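Long-range contacts in glutamate racemase (Bacillus anthracis, PDB 2DWU), which belongs to the Asp/Glu/hydantoin racemase family of enzymes, built from two alpha/beta domains with a pocket between them that holds D-glutamic acid in this model: residues B[99-104]-B[129-134]; B[75-79]-B[186-190]; B[54-59]-B[83-88]. One frame throughout, in Å; residues are numbered along the deposited sequence.

Overall arrangement
Contact 2 lies at the heart of the fold, its centre about 3 Å from that of the chain. Residues 75-79 and 186-190, each at the C-terminal end of a strand of a different parallel sheet, hold D-glutamic acid between them. Contact 1 packs behind the pocket, its centre about 11 Å from that of contact 2: Tyr130 OH approaches Asn78 OD1 at 2.9 Å and Val99 CG1 lies 3.4 Å from Ala76 O. Contact 3, its centre about 14 Å from that of contact 2, shares helix 78-91 with it; Val75 CG2 meets Leu88 CD1 at 3.6 Å. Contacts 1 and 3, whose centres are about 16 Å apart, touch through His101 ND1 and Leu85 CD2 at 3.8 Å.

Contact 1: residues B[99-104]-B[129-134]; sequences VIHPGA and MYEKAL. With GOL (glycerol), chain J.
This helix-helix contact backs the D-glutamic acid pocket, with the side chain of Val99 about 6 Å from the ligand. The helices through 100-104 and 129-134 cross at -56° with their axes 9.3 Å apart. Three CA pairs set the register: Ile100-Tyr130 at 6.6 Å, His101-Ala133 at 6.3 Å and Ala104-Leu134 at 5.6 Å. Ile100 (chi1 m, chi2 t) points into the interface, its CG2 3.6 Å from the Tyr130 ring centroid in a CH-pi contact over the face, its CD1 3.4 Å from Met129 SD. Helix 100-110 leads from the six-stranded sheet to the four-stranded one, and helix 129-137 packs on strand 115-120 of the latter, so the two meet where the domains join. Small residues allow the closeness: Ala104 CB sits 4.1 Å from Ala133 CB and 3.7 Å from Leu134 CD2. Tyr130 (chi1 -88°) lays its ring across the N-terminal turn of the first helix, over Ile100, and a water bridges Tyr130 OH (2.6 Å) and Val99 O (2.7 Å). At the outer side, His101 CD2 lies 3.7 Å from Ala133 CB; His101 NE2 donates to glycerol O1 at 2.9 Å and Lys132 NZ to glycerol O3 at 3.0 Å.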
loop_
_atom_site.group_PDB
_atom_site.type_symbol
_atom_site.label_atom_id
_atom_site.label_comp_id
_atom_site.label_asym_id
_atom_site.label_seq_id
_atom_site.Cartn_x
_atom_site.Cartn_y
_atom_site.Cartn_z
ATOM N N VAL B 99 2.190 -12.664 3.380
ATOM C CA VAL B 99 2.295 -11.531 4.306
ATOM C C VAL B 99 3.674 -10.883 4.367
ATOM O O VAL B 99 3.825 -9.812 4.967
ATOM C CB VAL B 99 1.885 -11.930 5.755
ATOM C CG1 VAL B 99 0.372 -12.051 5.843
ATOM C CG2 VAL B 99 2.512 -13.264 6.178
ATOM N N ILE B 100 4.658 -11.506 3.732
ATOM C CA ILE B 100 6.035 -10.983 3.771
ATOM C C ILE B 100 6.291 -9.813 2.815
ATOM O O ILE B 100 6.724 -8.750 3.265
ATOM C CB ILE B 100 7.042 -12.134 3.516
ATOM C CG1 ILE B 100 6.937 -13.140 4.669
ATOM C CG2 ILE B 100 8.499 -11.587 3.346
ATOM C CD1 ILE B 100 7.856 -14.333 4.543
ATOM N N HIS B 101 5.986 -9.984 1.530
ATOM C CA HIS B 101 6.234 -8.927 0.565
ATOM C C HIS B 101 5.485 -7.628 0.844
ATOM O O HIS B 101 6.045 -6.540 0.662
ATOM C CB HIS B 101 5.978 -9.444 -0.856
ATOM C CG HIS B 101 6.982 -10.467 -1.296
ATOM N ND1 HIS B 101 6.938 -11.780 -0.878
ATOM C CD2 HIS B 101 8.087 -10.355 -2.074
ATOM C CE1 HIS B 101 7.975 -12.436 -1.380
ATOM N NE2 HIS B 101 8.687 -11.594 -2.111
ATOM N N PRO B 102 4.221 -7.701 1.291
ATOM C CA PRO B 102 3.517 -6.447 1.574
ATOM C C PRO B 102 4.216 -5.675 2.689
ATOM O O PRO B 102 4.283 -4.441 2.640
ATOM C CB PRO B 102 2.105 -6.909 1.997
ATOM C CG PRO B 102 1.922 -8.138 1.184
ATOM C CD PRO B 102 3.299 -8.848 1.321
ATOM N N GLY B 103 4.753 -6.394 3.679
ATOM C CA GLY B 103 5.460 -5.752 4.786
ATOM C C GLY B 103 6.765 -5.102 4.308
ATOM O O GLY B 103 7.093 -3.986 4.712
ATOM N N ALA B 104 7.505 -5.818 3.460
ATOM C CA ALA B 104 8.753 -5.277 2.899
ATOM C C ALA B 104 8.456 -4.014 2.086
ATOM O O ALA B 104 9.155 -3.000 2.210
ATOM C CB ALA B 104 9.439 -6.311 2.007
ATOM N N MET B 129 13.832 -14.559 3.720
ATOM C CA MET B 129 12.937 -14.008 2.705
ATOM C C MET B 129 12.748 -12.498 2.816
ATOM O O MET B 129 12.566 -11.823 1.798
ATOM C CB MET B 129 11.564 -14.703 2.730
ATOM C CG MET B 129 10.624 -14.172 1.648
ATOM S SD MET B 129 9.103 -15.114 1.428
ATOM C CE MET B 129 9.818 -16.593 0.862
ATOM N N TYR B 130 12.775 -11.959 4.034
ATOM C CA TYR B 130 12.616 -10.520 4.179
ATOM C C TYR B 130 13.765 -9.771 3.540
ATOM O O TYR B 130 13.527 -8.840 2.781
ATOM C CB TYR B 130 12.461 -10.116 5.642
ATOM C CG TYR B 130 11.015 -10.163 6.085
ATOM C CD1 TYR B 130 10.131 -9.162 5.705
ATOM C CD2 TYR B 130 10.538 -11.223 6.864
ATOM C CE1 TYR B 130 8.768 -9.209 6.103
ATOM C CE2 TYR B 130 9.210 -11.277 7.255
ATOM C CZ TYR B 130 8.337 -10.286 6.881
ATOM O OH TYR B 130 7.020 -10.392 7.285
ATOM N N GLU B 131 15.009 -10.177 3.817
ATOM C CA GLU B 131 16.144 -9.500 3.199
ATOM C C GLU B 131 16.081 -9.666 1.683
ATOM O O GLU B 131 16.317 -8.694 0.944
ATOM C CB GLU B 131 17.474 -10.062 3.722
ATOM C CG GLU B 131 18.656 -9.252 3.197
ATOM C CD GLU B 131 19.983 -9.632 3.820
ATOM O OE1 GLU B 131 20.790 -8.714 4.074
ATOM O OE2 GLU B 131 20.229 -10.828 4.047
ATOM N N LYS B 132 15.752 -10.866 1.213
ATOM C CA LYS B 132 15.676 -11.084 -0.224
ATOM C C LYS B 132 14.583 -10.240 -0.871
ATOM O O LYS B 132 14.798 -9.667 -1.932
ATOM C CB LYS B 132 15.465 -12.558 -0.538
ATOM C CG LYS B 132 16.690 -13.381 -0.145
ATOM C CD LYS B 132 16.635 -14.768 -0.686
ATOM C CE LYS B 132 15.555 -15.592 -0.057
ATOM N NZ LYS B 132 15.485 -16.933 -0.746
ATOM N N ALA B 133 13.420 -10.139 -0.228
ATOM C CA ALA B 133 12.349 -9.330 -0.799
ATOM C C ALA B 133 12.713 -7.856 -0.824
ATOM O O ALA B 133 12.422 -7.145 -1.802
ATOM C CB ALA B 133 11.050 -9.529 -0.002
ATOM N N LEU B 134 13.305 -7.387 0.267
ATOM C CA LEU B 134 13.693 -6.000 0.346
ATOM C C LEU B 134 14.735 -5.660 -0.711
ATOM O O LEU B 134 14.606 -4.639 -1.395
ATOM C CB LEU B 134 14.225 -5.674 1.743
ATOM C CG LEU B 134 13.098 -5.531 2.794
ATOM C CD1 LEU B 134 13.661 -5.637 4.224
ATOM C CD2 LEU B 134 12.417 -4.181 2.558
HETATM C C1 GOL J . 12.231 -12.733 -3.719
HETATM O O1 GOL J . 11.348 -11.748 -3.183
HETATM C C2 GOL J . 12.238 -13.969 -2.826
HETATM O O2 GOL J . 10.908 -14.495 -2.721
HETATM C C3 GOL J . 13.186 -15.016 -3.426
HETATM O O3 GOL J . 13.210 -16.194 -2.607
HETATM O O HOH W 1 5.438 -8.458 6.625
#

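Contact 2: residues B[75-79]-B[186-190]; sequences VACNT and LGCTH. With DGL (D-glutamic acid), chain H.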
loop_
_atom_site.group_PDB
_atom_site.type_symbol
_atom_site.label_atom_id
_atom_site.label_comp_id
_atom_site.label_asym_id
_atom_site.label_seq_id
_atom_site.Cartn_x
_atom_site.Cartn_y
_atom_site.Cartn_z
ATOM N N VAL B 75 -1.820 -16.178 2.448
ATOM C CA VAL B 75 -1.023 -16.989 3.376
ATOM C C VAL B 75 -0.774 -15.982 4.486
ATOM O O VAL B 75 0.095 -15.129 4.414
ATOM C CB VAL B 75 0.314 -17.445 2.741
ATOM C CG1 VAL B 75 1.120 -18.288 3.764
ATOM C CG2 VAL B 75 0.017 -18.290 1.541
ATOM N N ALA B 76 -1.606 -16.076 5.506
ATOM C CA ALA B 76 -1.545 -15.141 6.616
ATOM C C ALA B 76 -0.372 -15.356 7.569
ATOM O O ALA B 76 0.026 -14.435 8.312
ATOM C CB ALA B 76 -2.871 -15.211 7.394
ATOM N N CYS B 77 0.155 -16.570 7.565
ATOM C CA CYS B 77 1.259 -16.961 8.446
ATOM C C CYS B 77 2.604 -16.604 7.813
ATOM O O CYS B 77 2.884 -17.046 6.709
ATOM C CB CYS B 77 1.172 -18.475 8.662
ATOM S SG CYS B 77 2.469 -19.173 9.685
ATOM N N ASN B 78 3.419 -15.807 8.515
ATOM C CA ASN B 78 4.718 -15.422 7.970
ATOM C C ASN B 78 5.627 -16.638 7.816
ATOM O O ASN B 78 6.396 -16.704 6.856
ATOM C CB ASN B 78 5.394 -14.365 8.875
ATOM C CG ASN B 78 4.581 -13.075 8.969
ATOM O OD1 ASN B 78 4.938 -12.009 8.372
ATOM N ND2 ASN B 78 3.517 -13.125 9.718
ATOM N N THR B 79 5.553 -17.589 8.759
ATOM C CA THR B 79 6.377 -18.808 8.699
ATOM C C THR B 79 5.995 -19.656 7.483
ATOM O O THR B 79 6.858 -20.153 6.741
ATOM C CB THR B 79 6.188 -19.649 9.987
ATOM O OG1 THR B 79 6.543 -18.841 11.121
ATOM C CG2 THR B 79 7.063 -20.902 9.955
ATOM N N LEU B 186 6.867 -6.163 11.754
ATOM C CA LEU B 186 6.391 -7.215 12.657
ATOM C C LEU B 186 6.116 -8.440 11.771
ATOM O O LEU B 186 4.988 -8.639 11.284
ATOM C CB LEU B 186 5.102 -6.764 13.347
ATOM C CG LEU B 186 5.187 -5.489 14.163
ATOM C CD1 LEU B 186 3.839 -5.244 14.892
ATOM C CD2 LEU B 186 6.323 -5.607 15.197
ATOM N N GLY B 187 7.159 -9.249 11.576
ATOM C CA GLY B 187 7.097 -10.413 10.711
ATOM C C GLY B 187 6.516 -11.691 11.290
ATOM O O GLY B 187 7.018 -12.779 11.021
ATOM N N CYS B 188 5.431 -11.537 12.032
ATOM C CA CYS B 188 4.754 -12.666 12.662
ATOM C C CYS B 188 3.311 -12.222 12.932
ATOM O O CYS B 188 3.070 -11.078 13.320
ATOM C CB CYS B 188 5.440 -13.012 13.983
ATOM S SG CYS B 188 4.630 -14.360 14.913
ATOM N N THR B 189 2.374 -13.153 12.745
ATOM C CA THR B 189 0.954 -12.887 12.940
ATOM C C THR B 189 0.608 -12.365 14.323
ATOM O O THR B 189 -0.337 -11.602 14.477
ATOM C CB THR B 189 0.104 -14.181 12.782
ATOM O OG1 THR B 189 0.684 -15.228 13.569
ATOM C CG2 THR B 189 0.020 -14.619 11.322
ATOM N N HIS B 190 1.357 -12.796 15.336
ATOM C CA HIS B 190 0.994 -12.429 16.692
ATOM C C HIS B 190 1.508 -11.100 17.182
ATOM O O HIS B 190 0.974 -10.547 18.150
ATOM C CB HIS B 190 1.516 -13.485 17.675
ATOM C CG HIS B 190 0.899 -14.840 17.527
ATOM N ND1 HIS B 190 0.855 -15.524 16.330
ATOM C CD2 HIS B 190 0.385 -15.680 18.456
ATOM C CE1 HIS B 190 0.349 -16.731 16.531
ATOM N NE2 HIS B 190 0.057 -16.848 17.815
HETATM N N DGL H . 1.578 -17.669 12.529
HETATM C CA DGL H . 3.044 -17.803 12.801
HETATM C C DGL H . 3.800 -16.764 12.050
HETATM O O DGL H . 5.008 -16.847 11.860
HETATM C CB DGL H . 3.316 -17.659 14.315
HETATM C CG DGL H . 2.934 -18.999 14.987
HETATM C CD DGL H . 3.699 -20.183 14.558
HETATM O OE1 DGL H . 4.880 -20.379 14.850
HETATM O OE2 DGL H . 3.046 -21.044 13.811
HETATM O OXT DGL H . 3.119 -15.754 11.586
#
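The C-terminal ends of two strands from different sheets, one running into helix 78-91, the other into a loop, face each other here across D-glutamic acid; most of what joins them runs through the ligand. CA atoms come as close as 5.4 Å between Asn78 and Cys188. Asn78, chi1 m, reaches over to the other segment, putting CB 3.1 Å from Gly187 O and ND2 3.2 Å from Cys188 CA. Its amide is not bonded to the backbone there: Asn78 ND2 and Thr189 N, 3.2 Å apart, are both donors, and both give their hydrogens to ligand OXT, at 3.2 and 2.9 Å. Asn78 N adds a third bond to OXT at 3.1 Å, while Asn78 OD1 is held by Ser211.

Thr189 has chi1 p (49°), which divides its branches. OG1 accepts from the ligand N at 2.8 Å and is hydrogen-bonded to His190 ND1, also at 2.8 Å, whereas CG2 presses against Ala76 O at 3.0 Å. Thr79, with chi1 m, turns OG1 to ligand O at 2.6 Å, and its backbone N reaches the same oxygen at 3.2 Å. Both cysteines are near t: Cys77 SG, which also N-caps helix 78-91, lies 3.3 Å from ligand N, and Cys188 SG lies 3.6 Å from ligand CB.

The chemistry implies a site shared by two domains: clustered neutral donors from both segments hydrogen-bond to and so stabilise one carboxylate, a threonine hydroxyl receives the amino group, and two cysteine sulfurs flank the ligand from opposite sides of its CA.

Contact 3: residues B[54-59]-B[83-88]; sequences VQSFVF and ATLAAL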
loop_
_atom_site.group_PDB
_atom_site.type_symbol
_atom_site.label_atom_id
_atom_site.label_comp_id
_atom_site.label_asym_id
_atom_site.label_seq_id
_atom_site.Cartn_x
_atom_site.Cartn_y
_atom_site.Cartn_z
ATOM N N VAL B 54 6.494 -27.847 6.944
ATOM C CA VAL B 54 5.566 -26.729 6.827
ATOM C C VAL B 54 4.929 -26.716 5.447
ATOM O O VAL B 54 3.723 -26.513 5.331
ATOM C CB VAL B 54 6.273 -25.392 7.076
ATOM C CG1 VAL B 54 5.356 -24.238 6.700
ATOM C CG2 VAL B 54 6.658 -25.290 8.535
ATOM N N GLN B 55 5.728 -26.926 4.400
ATOM C CA GLN B 55 5.164 -26.922 3.052
ATOM C C GLN B 55 4.079 -27.989 2.909
ATOM O O GLN B 55 3.030 -27.744 2.295
ATOM C CB GLN B 55 6.234 -27.178 1.998
ATOM C CG GLN B 55 7.254 -26.076 1.840
ATOM C CD GLN B 55 8.218 -26.341 0.692
ATOM O OE1 GLN B 55 8.757 -27.444 0.567
ATOM N NE2 GLN B 55 8.438 -25.337 -0.146
ATOM N N SER B 56 4.311 -29.175 3.468
ATOM C CA SER B 56 3.311 -30.239 3.350
ATOM C C SER B 56 2.023 -29.861 4.075
ATOM O O SER B 56 0.932 -30.101 3.559
ATOM C CB SER B 56 3.854 -31.574 3.882
ATOM O OG SER B 56 4.010 -31.575 5.288
ATOM N N PHE B 57 2.141 -29.267 5.263
ATOM C CA PHE B 57 0.953 -28.847 6.012
ATOM C C PHE B 57 0.168 -27.744 5.293
ATOM O O PHE B 57 -1.070 -27.703 5.355
ATOM C CB PHE B 57 1.319 -28.300 7.402
ATOM C CG PHE B 57 1.996 -29.290 8.307
ATOM C CD1 PHE B 57 2.015 -30.650 8.017
ATOM C CD2 PHE B 57 2.565 -28.848 9.501
ATOM C CE1 PHE B 57 2.590 -31.565 8.913
ATOM C CE2 PHE B 57 3.141 -29.756 10.404
ATOM C CZ PHE B 57 3.145 -31.116 10.097
ATOM N N VAL B 58 0.886 -26.808 4.681
ATOM C CA VAL B 58 0.237 -25.714 3.974
ATOM C C VAL B 58 -0.518 -26.270 2.767
ATOM O O VAL B 58 -1.651 -25.867 2.497
ATOM C CB VAL B 58 1.273 -24.668 3.529
ATOM C CG1 VAL B 58 0.644 -23.682 2.531
ATOM C CG2 VAL B 58 1.797 -23.908 4.781
ATOM N N PHE B 59 0.093 -27.203 2.051
ATOM C CA PHE B 59 -0.616 -27.769 0.913
ATOM C C PHE B 59 -1.853 -28.554 1.334
ATOM O O PHE B 59 -2.819 -28.639 0.570
ATOM C CB PHE B 59 0.326 -28.600 0.043
ATOM C CG PHE B 59 1.020 -27.778 -1.010
ATOM C CD1 PHE B 59 2.313 -27.291 -0.803
ATOM C CD2 PHE B 59 0.347 -27.405 -2.173
ATOM C CE1 PHE B 59 2.921 -26.446 -1.726
ATOM C CE2 PHE B 59 0.944 -26.559 -3.107
ATOM C CZ PHE B 59 2.238 -26.073 -2.884
ATOM N N ALA B 83 8.151 -20.420 3.917
ATOM C CA ALA B 83 8.432 -21.751 3.438
ATOM C C ALA B 83 7.769 -22.178 2.136
ATOM O O ALA B 83 8.340 -22.957 1.368
ATOM C CB ALA B 83 8.025 -22.751 4.524
ATOM N N THR B 84 6.605 -21.623 1.824
ATOM C CA THR B 84 5.905 -22.116 0.639
ATOM C C THR B 84 5.300 -21.138 -0.355
ATOM O O THR B 84 4.719 -21.567 -1.355
ATOM C CB THR B 84 4.779 -23.078 1.077
ATOM O OG1 THR B 84 4.053 -23.538 -0.070
ATOM C CG2 THR B 84 3.819 -22.368 1.994
ATOM N N LEU B 85 5.423 -19.839 -0.115
ATOM C CA LEU B 85 4.813 -18.891 -1.047
ATOM C C LEU B 85 5.160 -19.139 -2.519
ATOM O O LEU B 85 4.262 -19.161 -3.365
ATOM C CB LEU B 85 5.149 -17.441 -0.677
ATOM C CG LEU B 85 4.402 -16.406 -1.548
ATOM C CD1 LEU B 85 2.901 -16.474 -1.364
ATOM C CD2 LEU B 85 4.911 -15.012 -1.169
ATOM N N ALA B 86 6.436 -19.343 -2.816
ATOM C CA ALA B 86 6.841 -19.574 -4.203
ATOM C C ALA B 86 6.180 -20.822 -4.766
ATOM O O ALA B 86 5.706 -20.824 -5.910
ATOM C CB ALA B 86 8.365 -19.704 -4.300
ATOM N N ALA B 87 6.140 -21.876 -3.963
ATOM C CA ALA B 87 5.542 -23.135 -4.405
ATOM C C ALA B 87 4.056 -22.971 -4.704
ATOM O O ALA B 87 3.536 -23.523 -5.685
ATOM C CB ALA B 87 5.745 -24.195 -3.352
ATOM N N LEU B 88 3.372 -22.209 -3.858
ATOM C CA LEU B 88 1.946 -21.972 -4.037
ATOM C C LEU B 88 1.642 -21.115 -5.262
ATOM O O LEU B 88 0.711 -21.406 -6.010
ATOM C CB LEU B 88 1.354 -21.294 -2.795
ATOM C CG LEU B 88 1.221 -22.153 -1.539
ATOM C CD1 LEU B 88 0.802 -21.274 -0.366
ATOM C CD2 LEU B 88 0.213 -23.254 -1.775
#
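Phe59, Ala83 and Gln55 lose the most surface where the helices through 54-59 and 83-88 cross at -54°, axes 9.4 Å apart. Both helices belong to successive beta-alpha-beta crossovers of the six-stranded parallel sheet: helix 51-65 leads into strand 70-75, helix 78-91 out of it.

Phe59 starts sideways from the partner helix, but chi1 near -88° brings its ring round. Leu88 CD2 then sits over one face, 3.9 Å from the centroid, a CH-pi contact, and Ala87 CB lies at the ring edge, 4.0 Å from Phe59 CE1. Ala83 points its CB toward the first helix, 3.8 Å from Val54 CG1. Its carbonyl matters more. Helix 83-88 is kinked, and the backbone N of Ala87 makes no bond to the preceding turn, leaving Ala83 O without that helical partner. Gln55 (chi1 m, chi2 t) extends across to fill the gap, with NE2 donating to Ala83 O at 2.8 Å, while its CG packs 4.0 Å from Thr84 CB.

Beneath these, Val58 CG1 joins Thr84 CG2 at 3.5 Å and Leu88 CD1 at 3.8 Å, continuing towards the sheet. The chemistry is thus that of a mainly apolar seam, in which Thr84 OG1, 3.5 Å from Phe59 CE1, is buried with no partner in the model, and with one polar tie, a glutamine amide standing in for the helical hydrogen bond that the kink gives up.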